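Local coordinates for ammonium transporter (PDB 6EU6), which belongs to the Amt family of trimeric membrane proteins and probably senses ammonium, signalling across the membrane through a histidine kinase, at residues Ile8-Val13 / Thr91-Phe96; Ala86-Thr91 / Asn146-Asp151; Met15-Val20 / Phe97-Val102; Val57-Gly62 / Phe80-Leu85. All blocks are in the same frame, centred on the assembly; numbering follows the deposited sequence.

Interaction 1: residues Ile8-Val13 / Thr91-Phe96; sequences INHLWV and TLSYSF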
loop_
_atom_site.group_PDB
_atom_site.type_symbol
_atom_site.label_atom_id
_atom_site.label_comp_id
_atom_site.label_asym_id
_atom_site.label_seq_id
_atom_site.Cartn_x
_atom_site.Cartn_y
_atom_site.Cartn_z
ATOM N N ILE A 8 9.903 -0.920 -21.005
ATOM C CA ILE A 8 9.177 -1.873 -20.145
ATOM C C ILE A 8 10.060 -2.197 -18.911
ATOM O O ILE A 8 9.543 -2.406 -17.824
ATOM C CB ILE A 8 8.955 -3.128 -20.985
ATOM C CG1 ILE A 8 7.858 -2.844 -21.995
ATOM C CG2 ILE A 8 8.613 -4.326 -20.179
ATOM C CD1 ILE A 8 7.778 -3.921 -23.072
ATOM N N ASN A 9 11.372 -2.270 -19.122
ATOM C CA ASN A 9 12.302 -2.669 -18.095
ATOM C C ASN A 9 12.428 -1.555 -17.064
ATOM O O ASN A 9 12.427 -1.815 -15.847
ATOM C CB ASN A 9 13.669 -2.986 -18.677
ATOM C CG ASN A 9 13.715 -4.292 -19.386
ATOM O OD1 ASN A 9 12.823 -5.125 -19.378
ATOM N ND2 ASN A 9 14.787 -4.473 -20.079
ATOM N N HIS A 10 12.454 -0.317 -17.526
ATOM C CA HIS A 10 12.327 0.844 -16.637
ATOM C C HIS A 10 11.058 0.841 -15.823
ATOM O O HIS A 10 11.086 1.042 -14.634
ATOM C CB HIS A 10 12.376 2.174 -17.396
ATOM C CG HIS A 10 13.745 2.607 -17.773
ATOM N ND1 HIS A 10 14.582 3.248 -16.901
ATOM C CD2 HIS A 10 14.393 2.588 -18.957
ATOM C CE1 HIS A 10 15.712 3.540 -17.499
ATOM N NE2 HIS A 10 15.630 3.139 -18.739
ATOM N N LEU A 11 9.941 0.616 -16.483
ATOM C CA LEU A 11 8.683 0.611 -15.826
ATOM C C LEU A 11 8.684 -0.390 -14.668
ATOM O O LEU A 11 8.230 -0.049 -13.549
ATOM C CB LEU A 11 7.577 0.300 -16.816
ATOM C CG LEU A 11 6.147 0.172 -16.272
ATOM C CD1 LEU A 11 5.759 1.402 -15.468
ATOM C CD2 LEU A 11 5.186 -0.057 -17.446
ATOM N N TRP A 12 9.151 -1.627 -14.932
ATOM C CA TRP A 12 9.081 -2.648 -13.892
ATOM C C TRP A 12 10.049 -2.303 -12.742
ATOM O O TRP A 12 9.666 -2.308 -11.554
ATOM C CB TRP A 12 9.332 -4.025 -14.430
ATOM C CG TRP A 12 9.482 -5.105 -13.350
ATOM C CD1 TRP A 12 10.478 -6.039 -13.262
ATOM C CD2 TRP A 12 8.618 -5.344 -12.223
ATOM N NE1 TRP A 12 10.301 -6.824 -12.179
ATOM C CE2 TRP A 12 9.156 -6.446 -11.527
ATOM C CE3 TRP A 12 7.436 -4.715 -11.723
ATOM C CZ2 TRP A 12 8.574 -6.951 -10.343
ATOM C CZ3 TRP A 12 6.851 -5.209 -10.534
ATOM C CH2 TRP A 12 7.431 -6.342 -9.866
ATOM N N VAL A 13 11.292 -1.938 -13.074
ATOM C CA VAL A 13 12.276 -1.672 -12.044
ATOM C C VAL A 13 11.792 -0.537 -11.157
ATOM O O VAL A 13 11.958 -0.571 -9.948
ATOM C CB VAL A 13 13.662 -1.446 -12.660
ATOM C CG1 VAL A 13 14.653 -0.939 -11.639
ATOM C CG2 VAL A 13 14.166 -2.778 -13.241
ATOM N N THR A 91 21.681 0.548 -19.572
ATOM C CA THR A 91 20.391 0.968 -19.941
ATOM C C THR A 91 19.383 1.491 -18.899
ATOM O O THR A 91 18.540 2.272 -19.263
ATOM C CB THR A 91 19.837 -0.188 -20.773
ATOM O OG1 THR A 91 20.169 0.058 -22.136
ATOM C CG2 THR A 91 18.384 -0.361 -20.594
ATOM N N LEU A 92 19.487 1.111 -17.631
ATOM C CA LEU A 92 18.487 1.498 -16.641
ATOM C C LEU A 92 18.656 2.781 -15.845
ATOM O O LEU A 92 17.782 3.192 -15.144
ATOM C CB LEU A 92 18.239 0.351 -15.695
ATOM C CG LEU A 92 17.510 -0.809 -16.321
ATOM C CD1 LEU A 92 16.978 -1.740 -15.291
ATOM C CD2 LEU A 92 16.398 -0.305 -17.188
ATOM N N SER A 93 19.807 3.387 -15.980
ATOM C CA SER A 93 20.170 4.645 -15.339
ATOM C C SER A 93 19.505 5.036 -14.010
ATOM O O SER A 93 19.739 4.426 -13.025
ATOM C CB SER A 93 20.117 5.782 -16.355
ATOM O OG SER A 93 18.826 6.067 -16.776
ATOM N N TYR A 94 18.652 6.037 -14.032
ATOM C CA TYR A 94 17.993 6.498 -12.831
ATOM C C TYR A 94 17.120 5.458 -12.154
ATOM O O TYR A 94 17.050 5.445 -10.972
ATOM C CB TYR A 94 17.187 7.743 -13.106
ATOM C CG TYR A 94 18.029 8.844 -13.606
ATOM C CD1 TYR A 94 18.838 9.530 -12.760
ATOM C CD2 TYR A 94 18.065 9.144 -14.932
ATOM C CE1 TYR A 94 19.638 10.529 -13.217
ATOM C CE2 TYR A 94 18.856 10.146 -15.400
ATOM C CZ TYR A 94 19.644 10.822 -14.535
ATOM O OH TYR A 94 20.428 11.809 -14.991
ATOM N N SER A 95 16.470 4.616 -12.930
ATOM C CA SER A 95 15.626 3.578 -12.389
ATOM C C SER A 95 16.460 2.625 -11.544
ATOM O O SER A 95 16.114 2.319 -10.453
ATOM C CB SER A 95 14.891 2.882 -13.513
ATOM O OG SER A 95 14.198 3.840 -14.259
ATOM N N PHE A 96 17.569 2.175 -12.099
ATOM C CA PHE A 96 18.518 1.328 -11.389
ATOM C C PHE A 96 18.984 2.045 -10.142
ATOM O O PHE A 96 19.097 1.462 -9.075
ATOM C CB PHE A 96 19.710 1.043 -12.264
ATOM C CG PHE A 96 20.711 0.156 -11.622
ATOM C CD1 PHE A 96 20.551 -1.229 -11.622
ATOM C CD2 PHE A 96 21.809 0.696 -10.993
ATOM C CE1 PHE A 96 21.527 -2.043 -11.036
ATOM C CE2 PHE A 96 22.775 -0.105 -10.379
ATOM C CZ PHE A 96 22.646 -1.480 -10.422
#

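Interaction 2: residues Ala86-Thr91 / Asn146-Asp151; sequences ALHPNT and NLFSPD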
loop_
_atom_site.group_PDB
_atom_site.type_symbol
_atom_site.label_atom_id
_atom_site.label_comp_id
_atom_site.label_asym_id
_atom_site.label_seq_id
_atom_site.Cartn_x
_atom_site.Cartn_y
_atom_site.Cartn_z
ATOM N N ALA A 86 23.352 9.229 -16.552
ATOM C CA ALA A 86 22.836 9.257 -17.937
ATOM C C ALA A 86 23.834 8.955 -19.100
ATOM O O ALA A 86 23.408 8.605 -20.189
ATOM C CB ALA A 86 22.180 10.625 -18.188
ATOM N N LEU A 87 25.125 9.127 -18.895
ATOM C CA LEU A 87 26.104 8.794 -19.926
ATOM C C LEU A 87 26.466 7.312 -19.943
ATOM O O LEU A 87 26.988 6.806 -20.925
ATOM C CB LEU A 87 27.378 9.577 -19.717
ATOM C CG LEU A 87 27.445 10.945 -20.380
ATOM C CD1 LEU A 87 26.098 11.628 -20.588
ATOM C CD2 LEU A 87 28.386 11.776 -19.524
ATOM N N HIS A 88 26.232 6.630 -18.849
ATOM C CA HIS A 88 26.538 5.240 -18.845
ATOM C C HIS A 88 25.636 4.592 -19.830
ATOM O O HIS A 88 24.514 4.972 -19.971
ATOM C CB HIS A 88 26.362 4.670 -17.444
ATOM C CG HIS A 88 27.556 4.893 -16.592
ATOM N ND1 HIS A 88 28.334 3.867 -16.124
ATOM C CD2 HIS A 88 28.161 6.034 -16.204
ATOM C CE1 HIS A 88 29.361 4.366 -15.465
ATOM N NE2 HIS A 88 29.275 5.678 -15.494
ATOM N N PRO A 89 26.134 3.568 -20.500
ATOM C CA PRO A 89 25.447 2.760 -21.494
ATOM C C PRO A 89 24.532 1.763 -20.822
ATOM O O PRO A 89 23.727 1.192 -21.508
ATOM C CB PRO A 89 26.581 2.026 -22.156
ATOM C CG PRO A 89 27.553 1.819 -21.058
ATOM C CD PRO A 89 27.485 3.059 -20.233
ATOM N N ASN A 90 24.711 1.521 -19.519
ATOM C CA ASN A 90 23.830 0.666 -18.774
ATOM C C ASN A 90 22.506 1.308 -18.950
ATOM O O ASN A 90 22.242 2.427 -18.546
ATOM C CB ASN A 90 24.095 0.635 -17.309
ATOM C CG ASN A 90 23.025 -0.131 -16.587
ATOM O OD1 ASN A 90 21.894 0.316 -16.488
ATOM N ND2 ASN A 90 23.357 -1.315 -16.138
ATOM N N THR A 91 21.681 0.548 -19.572
ATOM C CA THR A 91 20.391 0.968 -19.941
ATOM C C THR A 91 19.383 1.491 -18.899
ATOM O O THR A 91 18.540 2.272 -19.263
ATOM C CB THR A 91 19.837 -0.188 -20.773
ATOM O OG1 THR A 91 20.169 0.058 -22.136
ATOM C CG2 THR A 91 18.384 -0.361 -20.594
ATOM N N ASN A 146 29.981 -5.752 -10.308
ATOM C CA ASN A 146 29.921 -5.977 -11.753
ATOM C C ASN A 146 28.670 -5.443 -12.419
ATOM O O ASN A 146 28.540 -5.566 -13.609
ATOM C CB ASN A 146 29.992 -7.476 -12.057
ATOM C CG ASN A 146 28.791 -8.260 -11.508
ATOM O OD1 ASN A 146 28.381 -8.131 -10.388
ATOM N ND2 ASN A 146 28.304 -9.095 -12.281
ATOM N N LEU A 147 27.692 -4.956 -11.666
ATOM C CA LEU A 147 26.302 -4.948 -12.219
ATOM C C LEU A 147 26.013 -3.724 -13.091
ATOM O O LEU A 147 25.195 -3.776 -13.970
ATOM C CB LEU A 147 25.287 -4.950 -11.062
ATOM C CG LEU A 147 23.818 -5.325 -11.205
ATOM C CD1 LEU A 147 23.669 -6.775 -11.611
ATOM C CD2 LEU A 147 23.183 -5.087 -9.821
ATOM N N PHE A 148 26.607 -2.589 -12.782
ATOM C CA PHE A 148 26.209 -1.353 -13.464
ATOM C C PHE A 148 27.302 -0.842 -14.435
ATOM O O PHE A 148 26.980 -0.518 -15.589
ATOM C CB PHE A 148 25.906 -0.245 -12.429
ATOM C CG PHE A 148 25.312 0.977 -13.026
ATOM C CD1 PHE A 148 23.999 0.971 -13.517
ATOM C CD2 PHE A 148 26.074 2.115 -13.182
ATOM C CE1 PHE A 148 23.460 2.126 -14.082
ATOM C CE2 PHE A 148 25.536 3.275 -13.748
ATOM C CZ PHE A 148 24.222 3.279 -14.188
ATOM N N SER A 149 28.537 -0.711 -13.942
ATOM C CA SER A 149 29.653 -0.044 -14.651
ATOM C C SER A 149 30.240 -1.104 -15.580
ATOM O O SER A 149 30.332 -2.302 -15.210
ATOM C CB SER A 149 30.722 0.490 -13.687
ATOM O OG SER A 149 30.347 1.736 -13.111
ATOM N N PRO A 150 30.645 -0.678 -16.800
ATOM C CA PRO A 150 31.095 -1.641 -17.852
ATOM C C PRO A 150 32.388 -2.379 -17.483
ATOM O O PRO A 150 33.264 -1.784 -16.887
ATOM C CB PRO A 150 31.320 -0.743 -19.075
ATOM C CG PRO A 150 31.647 0.594 -18.504
ATOM C CD PRO A 150 30.857 0.723 -17.215
ATOM N N ASP A 151 32.455 -3.681 -17.751
ATOM C CA ASP A 151 33.728 -4.416 -17.745
ATOM C C ASP A 151 34.459 -4.444 -16.435
ATOM O O ASP A 151 35.654 -4.160 -16.430
ATOM C CB ASP A 151 34.691 -3.823 -18.787
ATOM C CG ASP A 151 34.074 -3.710 -20.169
ATOM O OD1 ASP A 151 33.548 -4.741 -20.650
ATOM O OD2 ASP A 151 34.121 -2.597 -20.768
#

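Interaction 3: residues Met15-Val20 / Phe97-Val102; sequences MAACMV and FFFQMV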
loop_
_atom_site.group_PDB
_atom_site.type_symbol
_atom_site.label_atom_id
_atom_site.label_comp_id
_atom_site.label_asym_id
_atom_site.label_seq_id
_atom_site.Cartn_x
_atom_site.Cartn_y
_atom_site.Cartn_z
ATOM N N MET A 15 8.638 0.533 -10.687
ATOM C CA MET A 15 7.478 0.055 -9.897
ATOM C C MET A 15 7.938 -0.787 -8.682
ATOM O O MET A 15 7.483 -0.599 -7.546
ATOM C CB MET A 15 6.503 -0.751 -10.758
ATOM C CG MET A 15 5.279 0.007 -11.271
ATOM S SD MET A 15 4.273 0.724 -9.856
ATOM C CE MET A 15 4.416 -0.217 -8.350
ATOM N N ALA A 16 8.826 -1.732 -8.937
ATOM C CA ALA A 16 9.415 -2.550 -7.881
ATOM C C ALA A 16 10.093 -1.691 -6.869
ATOM O O ALA A 16 9.992 -1.954 -5.680
ATOM C CB ALA A 16 10.389 -3.550 -8.483
ATOM N N ALA A 17 10.793 -0.658 -7.310
ATOM C CA ALA A 17 11.470 0.187 -6.372
ATOM C C ALA A 17 10.471 0.893 -5.425
ATOM O O ALA A 17 10.708 1.066 -4.209
ATOM C CB ALA A 17 12.345 1.200 -7.081
ATOM N N CYS A 18 9.388 1.333 -5.985
ATOM C CA CYS A 18 8.365 1.968 -5.194
ATOM C C CYS A 18 7.764 0.948 -4.199
ATOM O O CYS A 18 7.440 1.297 -3.059
ATOM C CB CYS A 18 7.251 2.541 -6.062
ATOM S SG CYS A 18 7.779 3.906 -7.121
ATOM N N MET A 19 7.614 -0.306 -4.614
ATOM C CA MET A 19 7.099 -1.310 -3.675
ATOM C C MET A 19 8.090 -1.495 -2.515
ATOM O O MET A 19 7.720 -1.684 -1.350
ATOM C CB MET A 19 6.844 -2.649 -4.393
ATOM C CG MET A 19 5.810 -2.595 -5.453
ATOM S SD MET A 19 5.697 -4.018 -6.525
ATOM C CE MET A 19 5.110 -5.276 -5.359
ATOM N N VAL A 20 9.364 -1.531 -2.845
ATOM C CA VAL A 20 10.413 -1.605 -1.809
ATOM C C VAL A 20 10.467 -0.378 -0.911
ATOM O O VAL A 20 10.662 -0.463 0.320
ATOM C CB VAL A 20 11.803 -1.828 -2.459
ATOM C CG1 VAL A 20 12.903 -1.792 -1.394
ATOM C CG2 VAL A 20 11.806 -3.185 -3.194
ATOM N N PHE A 97 19.339 3.318 -10.282
ATOM C CA PHE A 97 19.850 4.090 -9.168
ATOM C C PHE A 97 18.825 4.148 -7.998
ATOM O O PHE A 97 19.196 3.927 -6.833
ATOM C CB PHE A 97 20.161 5.495 -9.629
ATOM C CG PHE A 97 20.949 6.282 -8.661
ATOM C CD1 PHE A 97 20.344 7.010 -7.676
ATOM C CD2 PHE A 97 22.323 6.374 -8.801
ATOM C CE1 PHE A 97 21.073 7.764 -6.778
ATOM C CE2 PHE A 97 23.049 7.166 -7.938
ATOM C CZ PHE A 97 22.421 7.839 -6.894
ATOM N N PHE A 98 17.548 4.370 -8.325
ATOM C CA PHE A 98 16.577 4.513 -7.278
ATOM C C PHE A 98 16.288 3.168 -6.622
ATOM O O PHE A 98 16.111 3.103 -5.398
ATOM C CB PHE A 98 15.283 5.148 -7.804
ATOM C CG PHE A 98 14.268 5.401 -6.717
ATOM C CD1 PHE A 98 14.598 6.143 -5.576
ATOM C CD2 PHE A 98 13.030 4.805 -6.764
ATOM C CE1 PHE A 98 13.708 6.306 -4.525
ATOM C CE2 PHE A 98 12.120 4.980 -5.718
ATOM C CZ PHE A 98 12.454 5.738 -4.609
ATOM N N PHE A 99 16.192 2.138 -7.450
ATOM C CA PHE A 99 16.091 0.756 -6.984
ATOM C C PHE A 99 17.177 0.389 -5.979
ATOM O O PHE A 99 16.896 -0.078 -4.870
ATOM C CB PHE A 99 16.054 -0.179 -8.170
ATOM C CG PHE A 99 15.715 -1.627 -7.817
ATOM C CD1 PHE A 99 14.421 -2.018 -7.568
ATOM C CD2 PHE A 99 16.695 -2.577 -7.738
ATOM C CE1 PHE A 99 14.109 -3.382 -7.260
ATOM C CE2 PHE A 99 16.396 -3.918 -7.457
ATOM C CZ PHE A 99 15.090 -4.318 -7.181
ATOM N N GLN A 100 18.405 0.747 -6.290
ATOM C CA GLN A 100 19.472 0.416 -5.389
ATOM C C GLN A 100 19.417 1.351 -4.176
ATOM O O GLN A 100 19.816 0.948 -3.124
ATOM C CB GLN A 100 20.837 0.517 -6.093
ATOM C CG GLN A 100 21.042 -0.465 -7.253
ATOM C CD GLN A 100 21.017 -1.921 -6.768
ATOM O OE1 GLN A 100 21.346 -2.202 -5.647
ATOM N NE2 GLN A 100 20.562 -2.828 -7.617
ATOM N N MET A 101 18.917 2.601 -4.304
ATOM C CA MET A 101 18.774 3.448 -3.138
ATOM C C MET A 101 17.818 2.842 -2.111
ATOM O O MET A 101 18.086 2.858 -0.914
ATOM C CB MET A 101 18.291 4.870 -3.538
ATOM C CG MET A 101 18.126 5.823 -2.376
ATOM S SD MET A 101 17.571 7.460 -2.964
ATOM C CE MET A 101 19.156 7.965 -3.604
ATOM N N VAL A 102 16.668 2.352 -2.582
ATOM C CA VAL A 102 15.733 1.800 -1.624
ATOM C C VAL A 102 16.272 0.465 -1.022
ATOM O O VAL A 102 15.936 0.114 0.100
ATOM C CB VAL A 102 14.291 1.693 -2.178
ATOM C CG1 VAL A 102 13.773 3.095 -2.519
ATOM C CG2 VAL A 102 14.179 0.805 -3.388
#

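Interaction 4: residues Val57-Gly62 / Phe80-Leu85; sequences VFFSVG and FFANDL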
loop_
_atom_site.group_PDB
_atom_site.type_symbol
_atom_site.label_atom_id
_atom_site.label_comp_id
_atom_site.label_asym_id
_atom_site.label_seq_id
_atom_site.Cartn_x
_atom_site.Cartn_y
_atom_site.Cartn_z
ATOM N N VAL A 57 22.657 10.005 1.858
ATOM C CA VAL A 57 24.022 9.454 1.963
ATOM C C VAL A 57 24.272 8.532 0.784
ATOM O O VAL A 57 25.356 8.503 0.201
ATOM C CB VAL A 57 24.200 8.761 3.311
ATOM C CG1 VAL A 57 25.510 7.932 3.351
ATOM C CG2 VAL A 57 24.138 9.771 4.413
ATOM N N PHE A 58 23.255 7.778 0.376
ATOM C CA PHE A 58 23.445 6.847 -0.700
ATOM C C PHE A 58 23.527 7.602 -2.025
ATOM O O PHE A 58 24.337 7.222 -2.888
ATOM C CB PHE A 58 22.336 5.798 -0.800
ATOM C CG PHE A 58 22.676 4.628 -1.699
ATOM C CD1 PHE A 58 23.600 3.702 -1.326
ATOM C CD2 PHE A 58 22.093 4.482 -2.901
ATOM C CE1 PHE A 58 23.911 2.632 -2.150
ATOM C CE2 PHE A 58 22.396 3.422 -3.742
ATOM C CZ PHE A 58 23.287 2.473 -3.342
ATOM N N PHE A 59 22.718 8.661 -2.182
ATOM C CA PHE A 59 22.845 9.531 -3.344
ATOM C C PHE A 59 24.273 10.112 -3.422
ATOM O O PHE A 59 24.890 10.126 -4.500
ATOM C CB PHE A 59 21.827 10.638 -3.311
ATOM C CG PHE A 59 22.010 11.698 -4.373
ATOM C CD1 PHE A 59 21.543 11.511 -5.657
ATOM C CD2 PHE A 59 22.595 12.898 -4.065
ATOM C CE1 PHE A 59 21.739 12.483 -6.636
ATOM C CE2 PHE A 59 22.789 13.870 -5.029
ATOM C CZ PHE A 59 22.389 13.655 -6.308
ATOM N N SER A 60 24.809 10.556 -2.304
ATOM C CA SER A 60 26.060 11.335 -2.357
ATOM C C SER A 60 27.265 10.414 -2.576
ATOM O O SER A 60 28.096 10.650 -3.482
ATOM C CB SER A 60 26.269 12.092 -1.051
ATOM O OG SER A 60 25.187 12.962 -0.858
ATOM N N VAL A 61 27.409 9.432 -1.707
ATOM C CA VAL A 61 28.571 8.535 -1.800
ATOM C C VAL A 61 28.321 7.067 -1.963
ATOM O O VAL A 61 29.098 6.350 -2.669
ATOM C CB VAL A 61 29.558 8.770 -0.648
ATOM C CG1 VAL A 61 29.877 10.236 -0.551
ATOM C CG2 VAL A 61 29.007 8.311 0.642
ATOM N N GLY A 62 27.243 6.576 -1.362
ATOM C CA GLY A 62 27.054 5.116 -1.350
ATOM C C GLY A 62 26.984 4.469 -2.714
ATOM O O GLY A 62 27.617 3.448 -2.977
ATOM N N PHE A 80 29.693 9.308 -7.787
ATOM C CA PHE A 80 29.271 10.119 -6.668
ATOM C C PHE A 80 28.275 11.202 -7.115
ATOM O O PHE A 80 28.455 11.812 -8.190
ATOM C CB PHE A 80 30.482 10.720 -5.951
ATOM C CG PHE A 80 31.480 9.697 -5.572
ATOM C CD1 PHE A 80 31.120 8.683 -4.679
ATOM C CD2 PHE A 80 32.755 9.693 -6.131
ATOM C CE1 PHE A 80 32.012 7.718 -4.316
ATOM C CE2 PHE A 80 33.658 8.710 -5.782
ATOM C CZ PHE A 80 33.300 7.713 -4.874
ATOM N N PHE A 81 27.209 11.415 -6.312
ATOM C CA PHE A 81 26.177 12.402 -6.629
ATOM C C PHE A 81 25.515 12.076 -7.960
ATOM O O PHE A 81 25.062 12.978 -8.694
ATOM C CB PHE A 81 26.739 13.822 -6.658
ATOM C CG PHE A 81 27.406 14.215 -5.377
ATOM C CD1 PHE A 81 26.647 14.467 -4.227
ATOM C CD2 PHE A 81 28.776 14.320 -5.300
ATOM C CE1 PHE A 81 27.243 14.794 -3.062
ATOM C CE2 PHE A 81 29.367 14.653 -4.134
ATOM C CZ PHE A 81 28.609 14.910 -3.020
ATOM N N ALA A 82 25.544 10.788 -8.291
ATOM C CA ALA A 82 25.039 10.283 -9.553
ATOM C C ALA A 82 25.748 10.915 -10.767
ATOM O O ALA A 82 25.145 11.066 -11.807
ATOM C CB ALA A 82 23.548 10.517 -9.640
ATOM N N ASN A 83 27.034 11.196 -10.636
ATOM C CA ASN A 83 27.784 11.968 -11.656
ATOM C C ASN A 83 27.853 11.192 -12.950
ATOM O O ASN A 83 28.471 10.147 -13.025
ATOM C CB ASN A 83 29.206 12.324 -11.132
ATOM C CG ASN A 83 30.030 13.130 -12.136
ATOM O OD1 ASN A 83 29.802 13.058 -13.307
ATOM N ND2 ASN A 83 30.890 13.973 -11.646
ATOM N N ASP A 84 27.196 11.761 -13.961
ATOM C CA ASP A 84 27.121 11.253 -15.296
ATOM C C ASP A 84 26.365 9.964 -15.430
ATOM O O ASP A 84 26.593 9.204 -16.367
ATOM C CB ASP A 84 28.524 11.131 -15.893
ATOM C CG ASP A 84 29.050 12.439 -16.330
ATOM O OD1 ASP A 84 28.194 13.357 -16.461
ATOM O OD2 ASP A 84 30.298 12.547 -16.532
ATOM N N LEU A 85 25.390 9.749 -14.570
ATOM C CA LEU A 85 24.618 8.504 -14.619
ATOM C C LEU A 85 24.086 8.262 -16.028
ATOM O O LEU A 85 24.366 7.235 -16.613
ATOM C CB LEU A 85 23.458 8.546 -13.607
ATOM C CG LEU A 85 22.835 7.211 -13.280
ATOM C CD1 LEU A 85 23.816 6.339 -12.515
ATOM C CD2 LEU A 85 21.617 7.458 -12.424
#

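Interaction 1: residues Ile8-Val13 / Thr91-Phe96
His10 ND1 and Ser95 OG lie 2.7 Å apart in a nearly straight hydrogen bond (173°) that ties helix 2-34 to helix 93-114. The serine oxygen stands at the edge of the imidazole, in its plane; either partner could supply the proton. Ser95 CB points toward the histidine helix, and OG, anti to its own carbonyl carbon (chi1 -55°), completes the reach. The second ring nitrogen, NE2, makes only a weak bond to Thr91 O, 3.1 Å long and bent to 126°, with the acceptor oblique to the ring. Leu92 O also approaches the ring, 3.2 Å from His10 CE1, a close polar contact with the carbon between the two nitrogens. One face of the imidazole carries a CH-pi contact, Leu92 CD2 standing 3.8 Å from the centroid of the His10 ring and almost straight above it. The leucine's other branch, CD1, meets Val13 CG2 tip to tip at 3.6 Å. Asn9 sets its CB against Leu92 CD2 while its OD1 turns to Gln5 NE2 and Val231 N. Ser95 packs on Gly236 of the second subunit as well. A buried histidine, polar at its edge and apolar over its face, thus joins the first and third membrane-spanning helices of the Amt fold beside the trimer interface.

Interaction 2: residues Ala86-Thr91 / Asn146-Asp151
Phe148 and Asn90 both hold CG anti to the backbone N (chi1 -172° and 172°), and the two side chains cross at about a right angle. Asn90 CB lies over one face of the phenyl ring, 4.0 Å from the Phe148 centroid. Beyond it the amide leans over one side of the ring, with Asn90 OD1 3.4 Å from Phe148 CE1. That oxygen has its real partner in Leu92 N, a cap on a backbone amide in the turn leading into helix 93-114; asparagine suits the place because a short side chain can fold back to the amide while its methylene covers an aromatic face. His88 approaches from the same side of the ring plane, but at the CE2-CD2 part of the ring, where ND1 is 3.7 Å from Phe148 CE2. The two ring planes are nearly parallel (22°) but slid apart, so they barely overlap. His88 ND1 is buried here without a polar partner in the model. Ser149 OG, 3.7 Å from His88 CE1, is bonded instead to Phe67 O, which holds this loop to helix 40-67, and Pro150 CD closes on the imidazole more loosely. Phe148 also stacks on Phe96 and touches Phe67 and Leu85, and Leu147 beside it lies close to a bound buffer molecule. Two loops between helices are therefore joined round one inserted phenylalanine, with an asparagine capping a backbone amide in the turn that leads into helix 93-114, in what is probably the outer mouth of the Amt fold.

Interaction 3: residues Met15-Val20 / Phe97-Val102
Ala17 CB is the bump around which these two helices close: it enters a hollow on helix 93-114 lined by Phe98, the backbone of Phe99 and Val102. The nearest wall is Phe98 CD2, 3.7 Å from Ala17 CB, and the floor is Phe99 CA, 3.8 Å from the same methyl. So small a side chain lets the CA atoms of Ala17 and Phe99 come to 4.7 Å. The segment axes approach to 8.8 Å and run nearly parallel, 19° apart. Phe99 CG is anti to its backbone N (chi1 -170°), and its ring presents an edge to Ala17 CB while CE1 touches Ala16 CB at 3.9 Å. Two alanines in succession thus form a shallow seat for one large aromatic ring. One turn on, the surfaces are rounder: Val20 CG1 presses on Val102 CG2 at 3.5 Å, the two side chains crossing obliquely. The same Val102 methyl, CG2, lies 3.6 Å from Ala17 O, so it packs on the alanine's backbone as well as on Val20. Helix 206-226 covers Val20 through Phe223, and Phe98 turns edge-to-face with Phe221 of the second subunit. No hydrogen bond links the segments, whose backbone amides bond along their own helices, so the contact rests on van der Waals fit between apolar groups, as befits helices packed within a membrane.

Interaction 4: residues Val57-Gly62 / Phe80-Leu85
The Phe59 ring takes Phe81 CA over one face, offset toward the rim and 4.2 Å from its centroid, while Phe59 CE2 meets the edge of the Phe81 ring in its plane. The two side chains cross at about a right angle. Ser60 O stands over the centre of a Phe81 face while bonded to that residue's own N, and Phe80 turns its edge to the carbonyls, with CE1 3.6 Å from Val61 O; the slightly positive edge hydrogens of Phe80 suit these oxygens. Phe81 adopts a left-handed backbone conformation (phi 60°), and its N-H points back at the helix. It bonds to Ser60 O at 3.1 Å and more weakly to Phe59 O at 3.2 Å. The Ser60 bond rises 37° out of the carbonyl plane. These acceptors sit in a wider pi-type turn of helix 40-67, in which Val57 O takes both Val61 N and Gly62 N; the loop that leads on to helix 93-114 docks there, and a type II turn follows from Ala82 to Leu85. Ser60 CB packs 3.5 Å from Phe81 CE1, a small side chain leaving room for the ring, and its hydroxyl bonds to Leu56 O. Ala82 CB adds a methyl 4.0 Å from Phe59 CE1. Phe59 also touches Met101 of helix 93-114 and Met244 of the second subunit, and Phe80 meets Phe65 with their planes near perpendicular.

How the interactions relate
All four contacts gather round helix 93-114 and the loop before it, on one side of the chain's centre. Interactions 1 and 3 both join helix 2-34 to helix 93-114; their centres are 10 Å apart. Interaction 4, between helix 40-67 and the loop that leads into helix 93-114, is nested within the chain loops that they close. Interaction 2 follows interaction 4 along the chain and shares Thr91 with interaction 1, its centre 12 Å away. Leu85 of interaction 4 packs on Tyr94, Phe148 and Phe97, so it touches the other three. The first three long helices and the loop after the fourth are thereby packed together, and all but interaction 2 reach the second subunit.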